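Local coordinates for lipoprotein (PDB 3O0Y) that is of unknown function but is a putative, mostly helical bacterial lipoprotein, probably related to the MA-clan metallopeptidases, at residues A[464-476]-A[583-595]. Numbering follows the deposited sequence.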
ATOM      1  N   ALA A 464       6.893  -4.046  -9.059  1.00 10.58           N
ATOM      2  CA  ALA A 464       7.786  -3.103  -8.371  1.00  8.13           C
ATOM      3  C   ALA A 464       6.924  -2.155  -7.543  1.00  9.63           C
ATOM      4  O   ALA A 464       6.038  -1.520  -8.109  1.00 10.97           O
ATOM      5  CB  ALA A 464       8.577  -2.275  -9.465  1.00  9.80           C
ATOM      6  N   PRO A 465       7.194  -2.015  -6.233  1.00 10.63           N
ATOM      7  CA  PRO A 465       6.330  -1.191  -5.377  1.00 14.54           C
ATOM      8  C   PRO A 465       6.963   0.184  -5.173  1.00 17.46           C
ATOM      9  O   PRO A 465       7.556   0.393  -4.048  1.00 26.76           O
ATOM     10  CB  PRO A 465       6.441  -1.855  -4.019  1.00 14.89           C
ATOM     11  CG  PRO A 465       7.700  -2.550  -4.037  1.00 13.61           C
ATOM     12  CD  PRO A 465       8.128  -2.815  -5.439  1.00 13.36           C
ATOM     13  N   TYR A 466       7.211   0.917  -6.227  1.00  9.85           N
ATOM     14  CA  TYR A 466       7.601   2.318  -6.205  1.00  8.19           C
ATOM     15  C   TYR A 466       6.408   3.187  -5.688  1.00  7.81           C
ATOM     16  O   TYR A 466       5.477   3.496  -6.422  1.00  9.05           O
ATOM     17  CB  TYR A 466       8.007   2.754  -7.605  1.00  8.26           C
ATOM     18  CG  TYR A 466       9.382   2.281  -7.952  1.00  7.92           C
ATOM     19  CD1 TYR A 466      10.492   2.848  -7.325  1.00 13.99           C
ATOM     20  CD2 TYR A 466       9.596   1.236  -8.853  1.00  8.09           C
ATOM     21  CE1 TYR A 466      11.783   2.361  -7.586  1.00 16.13           C
ATOM     22  CE2 TYR A 466      10.887   0.789  -9.093  1.00  9.67           C
ATOM     23  CZ  TYR A 466      11.935   1.347  -8.501  1.00 12.28           C
ATOM     24  OH  TYR A 466      13.235   0.905  -8.801  1.00 12.46           O
ATOM     25  N   ASN A 467       6.471   3.589  -4.462  1.00  6.94           N
ATOM     26  CA  ASN A 467       5.355   4.308  -3.820  1.00  7.31           C
ATOM     27  C   ASN A 467       4.969   5.612  -4.533  1.00  7.11           C
ATOM     28  O   ASN A 467       3.776   5.908  -4.667  1.00  7.90           O
ATOM     29  CB  ASN A 467       5.780   4.594  -2.348  1.00  6.63           C
ATOM     30  CG  ASN A 467       4.683   5.110  -1.489  1.00  6.87           C
ATOM     31  OD1 ASN A 467       3.696   4.424  -1.234  1.00  7.06           O
ATOM     32  ND2 ASN A 467       4.887   6.305  -0.944  1.00  7.54           N
ATOM     33  N   ALA A 468       5.949   6.440  -4.940  1.00  6.11           N
ATOM     34  CA  ALA A 468       5.654   7.718  -5.552  1.00  6.44           C
ATOM     35  C   ALA A 468       5.007   7.496  -6.905  1.00  5.55           C
ATOM     36  O   ALA A 468       4.004   8.120  -7.224  1.00  6.84           O
ATOM     37  CB  ALA A 468       6.900   8.584  -5.645  1.00  6.95           C
ATOM     38  N   TYR A 469       5.493   6.528  -7.631  1.00  5.84           N
ATOM     39  CA  TYR A 469       4.858   6.173  -8.920  1.00  4.47           C
ATOM     40  C   TYR A 469       3.423   5.693  -8.713  1.00  5.82           C
ATOM     41  O   TYR A 469       2.495   6.099  -9.420  1.00  7.21           O
ATOM     42  CB  TYR A 469       5.688   5.125  -9.680  1.00  4.06           C
ATOM     43  CG  TYR A 469       5.058   4.696 -10.972  1.00  5.46           C
ATOM     44  CD1 TYR A 469       5.440   5.193 -12.175  1.00  6.78           C
ATOM     45  CD2 TYR A 469       4.099   3.709 -10.940  1.00  7.14           C
ATOM     46  CE1 TYR A 469       4.843   4.768 -13.347  1.00  7.11           C
ATOM     47  CE2 TYR A 469       3.456   3.316 -12.094  1.00  8.31           C
ATOM     48  CZ  TYR A 469       3.859   3.796 -13.280  1.00  9.11           C
ATOM     49  OH  TYR A 469       3.241   3.355 -14.455  1.00  8.83           O
ATOM     50  N   THR A 470       3.276   4.719  -7.848  1.00  5.11           N
ATOM     51  CA  THR A 470       2.046   3.972  -7.637  1.00  4.23           C
ATOM     52  C   THR A 470       0.967   4.869  -7.034  1.00  5.67           C
ATOM     53  O   THR A 470      -0.145   4.906  -7.592  1.00  5.79           O
ATOM     54  CB  THR A 470       2.252   2.667  -6.824  1.00  6.83           C
ATOM     55  OG1 THR A 470       3.273   1.891  -7.478  1.00  8.78           O
ATOM     56  CG2 THR A 470       0.900   1.864  -6.774  1.00 10.72           C
ATOM     57  N   GLU A 471       1.264   5.596  -5.974  1.00  6.61           N
ATOM     58  CA  GLU A 471       0.314   6.472  -5.389  1.00  6.72           C
ATOM     59  C   GLU A 471       0.146   7.738  -6.202  1.00  5.97           C
ATOM     60  O   GLU A 471      -1.009   8.215  -6.299  1.00  7.04           O
ATOM     61  CB  GLU A 471       0.752   6.810  -3.961  1.00  5.88           C
ATOM     62  CG  GLU A 471       0.923   5.595  -3.119  1.00  8.94           C
ATOM     63  CD  GLU A 471      -0.334   4.666  -3.020  1.00 14.14           C
ATOM     64  OE1 GLU A 471      -1.484   5.004  -3.466  1.00 12.22           O
ATOM     65  OE2 GLU A 471      -0.115   3.526  -2.545  1.00 17.48           O
ATOM     66  N   GLY A 472       1.226   8.274  -6.796  1.00  5.95           N
ATOM     67  CA  GLY A 472       1.121   9.421  -7.612  1.00  6.59           C
ATOM     68  C   GLY A 472       0.276   9.157  -8.852  1.00  5.95           C
ATOM     69  O   GLY A 472      -0.554  10.011  -9.243  1.00  6.71           O
ATOM     70  N   TRP A 473       0.412   7.960  -9.428  1.00  4.15           N
ATOM     71  CA  TRP A 473      -0.409   7.591 -10.590  1.00  4.62           C
ATOM     72  C   TRP A 473      -1.901   7.626 -10.209  1.00  4.87           C
ATOM     73  O   TRP A 473      -2.724   8.149 -10.960  1.00  4.83           O
ATOM     74  CB  TRP A 473      -0.041   6.177 -11.115  1.00  6.62           C
ATOM     75  CG  TRP A 473      -1.129   5.747 -12.132  1.00  2.90           C
ATOM     76  CD1 TRP A 473      -2.212   5.013 -11.875  1.00  4.57           C
ATOM     77  CD2 TRP A 473      -1.338   6.347 -13.425  1.00  3.74           C
ATOM     78  NE1 TRP A 473      -3.066   5.047 -12.950  1.00  4.25           N
ATOM     79  CE2 TRP A 473      -2.533   5.845 -13.915  1.00  3.36           C
ATOM     80  CE3 TRP A 473      -0.578   7.162 -14.226  1.00  3.86           C
ATOM     81  CZ2 TRP A 473      -3.027   6.221 -15.161  1.00  3.56           C
ATOM     82  CZ3 TRP A 473      -1.067   7.549 -15.455  1.00  6.51           C
ATOM     83  CH2 TRP A 473      -2.234   7.022 -15.926  1.00  5.70           C
ATOM     84  N   ALA A 474      -2.246   7.018  -9.082  1.00  3.10           N
ATOM     85  CA  ALA A 474      -3.670   6.881  -8.740  1.00  6.57           C
ATOM     86  C   ALA A 474      -4.270   8.261  -8.471  1.00  8.27           C
ATOM     87  O   ALA A 474      -5.368   8.549  -8.903  1.00  7.16           O
ATOM     88  CB  ALA A 474      -3.884   5.939  -7.548  1.00  6.96           C
ATOM     89  N   LEU A 475      -3.519   9.150  -7.802  1.00  6.56           N
ATOM     90  CA  LEU A 475      -4.005  10.523  -7.607  1.00  5.88           C
ATOM     91  C   LEU A 475      -4.118  11.303  -8.920  1.00  7.46           C
ATOM     92  O   LEU A 475      -5.131  12.021  -9.160  1.00  8.20           O
ATOM     93  CB  LEU A 475      -3.091  11.232  -6.560  1.00  8.12           C
ATOM     94  CG  LEU A 475      -3.529  12.556  -5.984  1.00 13.44           C
ATOM     95  CD1 LEU A 475      -4.946  12.426  -5.334  1.00 15.94           C
ATOM     96  CD2 LEU A 475      -2.427  13.098  -5.029  1.00  9.83           C
ATOM     97  N   TYR A 476      -3.135  11.122  -9.842  1.00  5.54           N
ATOM     98  CA  TYR A 476      -3.233  11.675 -11.196  1.00  6.26           C
ATOM     99  C   TYR A 476      -4.478  11.174 -11.911  1.00  6.94           C
ATOM    100  O   TYR A 476      -5.148  11.991 -12.549  1.00  4.96           O
ATOM    101  CB  TYR A 476      -1.952  11.386 -11.989  1.00  6.91           C
ATOM    102  CG  TYR A 476      -2.067  11.636 -13.455  1.00  7.36           C
ATOM    103  CD1 TYR A 476      -1.863  12.893 -13.983  1.00  5.08           C
ATOM    104  CD2 TYR A 476      -2.311  10.615 -14.323  1.00  6.66           C
ATOM    105  CE1 TYR A 476      -2.039  13.130 -15.381  1.00  6.06           C
ATOM    106  CE2 TYR A 476      -2.475  10.837 -15.701  1.00  8.40           C
ATOM    107  CZ  TYR A 476      -2.270  12.080 -16.230  1.00  5.18           C
ATOM    108  OH  TYR A 476      -2.532  12.277 -17.618  1.00  7.13           O
ATOM    109  N   PHE A 583       0.882   9.524 -24.197  1.00  6.90           N
ATOM    110  CA  PHE A 583       1.503   9.842 -22.921  1.00  6.97           C
ATOM    111  C   PHE A 583       1.166   8.779 -21.891  1.00  6.46           C
ATOM    112  O   PHE A 583       2.016   8.350 -21.154  1.00  6.25           O
ATOM    113  CB  PHE A 583       1.026  11.221 -22.430  1.00  8.54           C
ATOM    114  CG  PHE A 583       1.512  11.598 -21.064  1.00  7.47           C
ATOM    115  CD1 PHE A 583       2.820  12.028 -20.929  1.00  8.90           C
ATOM    116  CD2 PHE A 583       0.697  11.623 -19.950  1.00  7.57           C
ATOM    117  CE1 PHE A 583       3.367  12.329 -19.663  1.00  7.86           C
ATOM    118  CE2 PHE A 583       1.213  11.942 -18.691  1.00  9.68           C
ATOM    119  CZ  PHE A 583       2.569  12.341 -18.561  1.00  8.60           C
ATOM    120  N   HIS A 584      -0.094   8.390 -21.829  1.00  6.14           N
ATOM    121  CA  HIS A 584      -0.490   7.322 -20.915  1.00  5.68           C
ATOM    122  C   HIS A 584       0.220   5.993 -21.199  1.00  7.51           C
ATOM    123  O   HIS A 584       0.535   5.266 -20.281  1.00  6.35           O
ATOM    124  CB  HIS A 584      -2.021   7.159 -20.895  1.00  5.51           C
ATOM    125  CG  HIS A 584      -2.742   8.287 -20.200  1.00  4.92           C
ATOM    126  ND1 HIS A 584      -4.025   8.664 -20.493  1.00  4.91           N
ATOM    127  CD2 HIS A 584      -2.271   9.213 -19.322  1.00  7.14           C
ATOM    128  CE1 HIS A 584      -4.356   9.701 -19.735  1.00  7.08           C
ATOM    129  NE2 HIS A 584      -3.301  10.066 -19.027  1.00  6.70           N
ATOM    130  N   ASP A 585       0.458   5.672 -22.440  1.00  5.23           N
ATOM    131  CA  ASP A 585       1.144   4.441 -22.772  1.00  7.10           C
ATOM    132  C   ASP A 585       2.600   4.521 -22.280  1.00  7.90           C
ATOM    133  O   ASP A 585       3.113   3.550 -21.697  1.00  7.86           O
ATOM    134  CB  ASP A 585       1.144   4.175 -24.235  1.00  7.61           C
ATOM    135  CG  ASP A 585      -0.218   3.722 -24.789  1.00 16.09           C
ATOM    136  OD1 ASP A 585      -1.144   3.293 -24.050  1.00 18.67           O
ATOM    137  OD2 ASP A 585      -0.284   3.703 -26.039  1.00 20.96           O
ATOM    138  N   VAL A 586       3.245   5.686 -22.437  1.00  7.00           N
ATOM    139  CA  VAL A 586       4.627   5.812 -21.918  1.00  6.95           C
ATOM    140  C   VAL A 586       4.653   5.708 -20.411  1.00  7.84           C
ATOM    141  O   VAL A 586       5.583   5.070 -19.828  1.00  8.01           O
ATOM    142  CB  VAL A 586       5.255   7.209 -22.345  1.00  9.27           C
ATOM    143  CG1 VAL A 586       6.687   7.390 -21.693  1.00  9.58           C
ATOM    144  CG2 VAL A 586       5.288   7.341 -23.830  1.00 11.72           C
ATOM    145  N   VAL A 587       3.667   6.275 -19.727  1.00  6.17           N
ATOM    146  CA  VAL A 587       3.682   6.238 -18.276  1.00  6.48           C
ATOM    147  C   VAL A 587       3.392   4.818 -17.711  1.00  7.62           C
ATOM    148  O   VAL A 587       3.990   4.362 -16.758  1.00  8.68           O
ATOM    149  CB  VAL A 587       2.707   7.268 -17.683  1.00  5.14           C
ATOM    150  CG1 VAL A 587       2.587   7.149 -16.122  1.00  6.32           C
ATOM    151  CG2 VAL A 587       3.172   8.663 -18.066  1.00  6.35           C
ATOM    152  N   LEU A 588       2.438   4.148 -18.319  1.00  5.55           N
ATOM    153  CA  LEU A 588       1.925   2.898 -17.746  1.00  6.78           C
ATOM    154  C   LEU A 588       2.609   1.637 -18.277  1.00  8.22           C
ATOM    155  O   LEU A 588       2.686   0.629 -17.559  1.00  8.68           O
ATOM    156  CB  LEU A 588       0.418   2.802 -18.045  1.00  6.83           C
ATOM    157  CG  LEU A 588      -0.497   3.803 -17.315  1.00  4.92           C
ATOM    158  CD1 LEU A 588      -1.925   3.699 -17.808  1.00  7.24           C
ATOM    159  CD2 LEU A 588      -0.428   3.490 -15.825  1.00  6.67           C
ATOM    160  N   LEU A 589       2.913   1.607 -19.569  1.00  7.76           N
ATOM    161  CA  LEU A 589       3.297   0.314 -20.175  1.00  8.06           C
ATOM    162  C   LEU A 589       4.721  -0.086 -19.902  1.00 10.07           C
ATOM    163  O   LEU A 589       5.158  -1.191 -20.273  1.00 10.53           O
ATOM    164  CB  LEU A 589       2.957   0.259 -21.673  1.00  7.19           C
ATOM    165  CG  LEU A 589       1.479   0.462 -22.110  1.00  9.02           C
ATOM    166  CD1 LEU A 589       1.310   0.395 -23.673  1.00 10.26           C
ATOM    167  CD2 LEU A 589       0.516  -0.506 -21.322  1.00  8.80           C
ATOM    168  N   ASN A 590       5.498   0.819 -19.309  1.00  7.54           N
ATOM    169  CA  ASN A 590       6.827   0.508 -18.861  1.00  8.79           C
ATOM    170  C   ASN A 590       6.912   0.168 -17.379  1.00  9.26           C
ATOM    171  O   ASN A 590       8.000  -0.047 -16.856  1.00 11.05           O
ATOM    172  CB  ASN A 590       7.795   1.651 -19.257  1.00  9.04           C
ATOM    173  CG  ASN A 590       7.773   1.924 -20.769  1.00 10.22           C
ATOM    174  OD1 ASN A 590       8.172   1.046 -21.529  1.00 11.16           O
ATOM    175  ND2 ASN A 590       7.305   3.066 -21.200  1.00  9.81           N
ATOM    176  N   GLY A 591       5.776   0.029 -16.715  1.00  7.96           N
ATOM    177  CA  GLY A 591       5.742  -0.437 -15.333  1.00  8.72           C
ATOM    178  C   GLY A 591       6.034   0.666 -14.336  1.00  8.14           C
ATOM    179  O   GLY A 591       6.433   1.764 -14.687  1.00  8.27           O
ATOM    180  N   ALA A 592       5.912   0.322 -13.067  1.00  8.37           N
ATOM    181  CA  ALA A 592       6.245   1.212 -11.983  1.00  7.55           C
ATOM    182  C   ALA A 592       7.755   1.393 -11.936  1.00  6.12           C
ATOM    183  O   ALA A 592       8.517   0.421 -11.968  1.00  7.78           O
ATOM    184  CB  ALA A 592       5.722   0.627 -10.590  1.00  7.44           C
ATOM    185  N   VAL A 593       8.185   2.640 -11.891  1.00  6.59           N
ATOM    186  CA  VAL A 593       9.622   3.001 -12.039  1.00  7.51           C
ATOM    187  C   VAL A 593       9.921   4.240 -11.166  1.00  8.88           C
ATOM    188  O   VAL A 593       9.041   4.993 -10.806  1.00  7.37           O
ATOM    189  CB  VAL A 593       9.959   3.327 -13.511  1.00  8.48           C
ATOM    190  CG1 VAL A 593       9.957   2.036 -14.432  1.00  9.41           C
ATOM    191  CG2 VAL A 593       8.922   4.391 -14.099  1.00  7.78           C
ATOM    192  N   PRO A 594      11.196   4.486 -10.867  1.00  8.29           N
ATOM    193  CA  PRO A 594      11.605   5.765 -10.298  1.00  8.24           C
ATOM    194  C   PRO A 594      11.316   6.876 -11.244  1.00 10.01           C
ATOM    195  O   PRO A 594      11.271   6.681 -12.475  1.00  6.77           O
ATOM    196  CB  PRO A 594      13.118   5.604 -10.111  1.00  9.14           C
ATOM    197  CG  PRO A 594      13.448   4.230 -10.400  1.00 12.32           C
ATOM    198  CD  PRO A 594      12.342   3.603 -11.155  1.00  9.05           C
ATOM    199  N   MET A 595      11.033   8.047 -10.697  1.00  7.99           N
ATOM    200  CA  MET A 595      10.843   9.225 -11.499  1.00  8.79           C
ATOM    201  C   MET A 595      11.917   9.495 -12.546  1.00  9.42           C
ATOM    202  O   MET A 595      11.606   9.945 -13.659  1.00  8.28           O
ATOM    203  CB  MET A 595      10.528  10.448 -10.622  1.00  8.69           C
ATOM    204  CG  MET A 595       9.062  10.355  -9.865  1.00 12.95           C
ATOM    205  SD  MET A 595       7.538  10.234 -10.852  1.00  5.92           S
ATOM    206  CE  MET A 595       7.343   8.414 -10.719  1.00  8.72           C
TER
HETATM  207  O   HOH W   1       8.677   6.254  -8.201  1.00  9.26           O
HETATM  208  O   HOH W   2       2.450   0.407 -14.753  1.00 12.58           O
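Tyr469, Trp473 and Tyr476 project from helix 467-476 onto helix 583-588 and the loop after it. The two helices run roughly antiparallel in the mostly helical DUF885 fold. The axes of these segments come within 12.7 Å at their closest, and aromatic side chains fill the space between them, with Trp473, Tyr476 and His584 forming an aromatic cluster. Tyr469 has CG anti to its backbone N (chi1 178°), which sends the ring across to the other segment. Ala592 CA makes a CH-pi contact over one face of the Tyr469 ring, 3.5 Å from its centroid. Tyr469 OH donates to Val587 O at 2.6 Å, approaching from above the carbonyl plane, and accepts from a water that also donates to Leu588 O. A phenylalanine here would probably leave Val587 O without its hydroxyl donor and this water with one partner fewer. Trp473 lies with one face under Leu588 CD2, 3.7 Å from the centroid of its six-membered ring. Its indole NE1 is hydrogen-bonded to Pro442 O. The indole edge meets the His584 face in an offset edge-to-face pair, planes at 88°. At the other end of the contact, Pro594 CD makes a CH-pi contact over the Tyr466 ring. Tyr476 OH, also hydrogen-bonded to Arg567 NH1, meets His584 NE2 in a 2.7 Å hydrogen bond, while His584 ND1 hydrogen-bonds to Val377 O.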